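PDB 4J10: secreted protein ESXB from Bacillus anthracis, which is of uncharacterised function but, as a WXG100-family (EsxAB-clan) protein, is probably exported through an ESX-type (type VII) secretion system as a helical-hairpin dimer. Local coordinates for residues N23-A28 with P70-I75. Numbering follows the deposited sequence.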
loop_
_atom_site.group_PDB
_atom_site.type_symbol
_atom_site.label_atom_id
_atom_site.label_comp_id
_atom_site.label_asym_id
_atom_site.label_seq_id
_atom_site.Cartn_x
_atom_site.Cartn_y
_atom_site.Cartn_z
ATOM N N ASN A 23 1.959 10.465 -3.960
ATOM C CA ASN A 23 0.502 10.316 -3.923
ATOM C C ASN A 23 0.123 8.940 -3.409
ATOM O O ASN A 23 -0.832 8.789 -2.642
ATOM C CB ASN A 23 -0.108 10.534 -5.310
ATOM C CG ASN A 23 -0.052 11.977 -5.751
ATOM O OD1 ASN A 23 0.117 12.876 -4.926
ATOM N ND2 ASN A 23 -0.205 12.212 -7.060
ATOM N N ALA A 24 0.872 7.931 -3.846
ATOM C CA ALA A 24 0.616 6.564 -3.400
ATOM C C ALA A 24 0.816 6.426 -1.891
ATOM O O ALA A 24 0.035 5.741 -1.212
ATOM C CB ALA A 24 1.483 5.552 -4.160
ATOM N N ALA A 25 1.831 7.090 -1.352
ATOM C CA ALA A 25 2.063 7.059 0.090
ATOM C C ALA A 25 0.874 7.658 0.833
ATOM O O ALA A 25 0.442 7.116 1.849
ATOM C CB ALA A 25 3.338 7.798 0.422
ATOM N N GLY A 26 0.328 8.758 0.317
ATOM C CA GLY A 26 -0.821 9.386 0.946
ATOM C C GLY A 26 -2.065 8.525 0.865
ATOM O O GLY A 26 -2.864 8.470 1.806
ATOM N N GLU A 27 -2.254 7.852 -0.270
ATOM C CA GLU A 27 -3.407 6.955 -0.421
ATOM C C GLU A 27 -3.284 5.766 0.531
ATOM O O GLU A 27 -4.275 5.295 1.117
ATOM C CB GLU A 27 -3.534 6.487 -1.878
ATOM C CG GLU A 27 -3.970 7.576 -2.831
ATOM C CD GLU A 27 -4.136 7.066 -4.247
ATOM O OE1 GLU A 27 -3.636 5.962 -4.547
ATOM O OE2 GLU A 27 -4.763 7.774 -5.059
ATOM N N ALA A 28 -2.061 5.288 0.720
ATOM C CA ALA A 28 -1.820 4.171 1.627
ATOM C C ALA A 28 -2.127 4.585 3.064
ATOM O O ALA A 28 -2.720 3.823 3.830
ATOM C CB ALA A 28 -0.373 3.702 1.509
ATOM N N PRO A 70 7.273 4.790 4.122
ATOM C CA PRO A 70 8.572 5.482 3.991
ATOM C C PRO A 70 9.432 5.000 2.828
ATOM O O PRO A 70 10.247 5.777 2.316
ATOM C CB PRO A 70 9.289 5.194 5.323
ATOM C CG PRO A 70 8.218 4.721 6.259
ATOM C CD PRO A 70 7.088 4.161 5.446
ATOM N N ILE A 71 9.261 3.752 2.399
ATOM C CA ILE A 71 10.009 3.279 1.241
ATOM C C ILE A 71 9.525 4.033 -0.002
ATOM O O ILE A 71 10.339 4.490 -0.813
ATOM C CB ILE A 71 9.873 1.751 1.021
ATOM C CG1 ILE A 71 10.513 0.976 2.180
ATOM C CG2 ILE A 71 10.499 1.353 -0.330
ATOM C CD1 ILE A 71 10.063 -0.486 2.234
ATOM N N LEU A 72 8.213 4.199 -0.163
ATOM C CA LEU A 72 7.685 4.996 -1.279
ATOM C C LEU A 72 8.174 6.432 -1.216
ATOM O O LEU A 72 8.532 7.028 -2.238
ATOM C CB LEU A 72 6.151 4.990 -1.300
ATOM C CG LEU A 72 5.428 3.659 -1.458
ATOM C CD1 LEU A 72 3.969 3.956 -1.765
ATOM C CD2 LEU A 72 6.049 2.817 -2.557
ATOM N N GLU A 73 8.189 6.998 -0.016
ATOM C CA GLU A 73 8.652 8.370 0.140
ATOM C C GLU A 73 10.128 8.504 -0.200
ATOM O O GLU A 73 10.537 9.500 -0.778
ATOM C CB GLU A 73 8.345 8.873 1.553
ATOM C CG GLU A 73 6.852 9.063 1.797
ATOM C CD GLU A 73 6.544 9.201 3.249
ATOM O OE1 GLU A 73 7.009 8.336 4.019
ATOM O OE2 GLU A 73 5.849 10.167 3.634
ATOM N N GLY A 74 10.914 7.485 0.134
ATOM C CA GLY A 74 12.329 7.465 -0.206
ATOM C C GLY A 74 12.556 7.440 -1.703
ATOM O O GLY A 74 13.450 8.126 -2.219
ATOM N N ILE A 75 11.758 6.650 -2.411
ATOM C CA ILE A 75 11.838 6.596 -3.860
ATOM C C ILE A 75 11.496 7.956 -4.447
ATOM O O ILE A 75 12.180 8.446 -5.346
ATOM C CB ILE A 75 10.917 5.497 -4.426
ATOM C CG1 ILE A 75 11.479 4.127 -4.027
ATOM C CG2 ILE A 75 10.796 5.633 -5.945
ATOM C CD1 ILE A 75 10.512 2.973 -4.281
#
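A24 turns its methyl toward the helix of residues 70-75 and meets one branch of L72 there, CB to CD1 at 3.8 Å. That branch lies over the helix surface between two neighbouring alanines, since the same L72 CD1 also comes within 3.8 Å of the backbone N of A25. L72 reaches this place with CG anti to its own carbonyl carbon (chi1 -61°) and CD1 anti to CA (chi2 -167°), a branch directed straight across the interface. Next along, A25 marks the closest backbone approach, its CA 6.1 Å from the CA of L72. Its methyl faces the root of the leucine, CB to CB 4.3 Å, and it also touches the aliphatic part of E73, CB to CG 4.0 Å. The two segments run antiparallel at 164°, their axes 8.9 Å apart, as the mid-portions of helices 11-41 and 48-90, the two arms of the helical hairpin characteristic of WXG100 proteins. Small alanine methyls meeting L72 and the aliphatic part of E73 let the axes come this near. E73 lies at the exposed margin and lays its CG methylene against the A25 methyl, the chain running on extended to the carboxylate. A28, one turn beyond A24, points its methyl the same way but packs on I69 of the opposite helix, which A25 also touches. L72 in turn leans on F21 of helix 11-41, while A24 packs against Q31 of the second subunit.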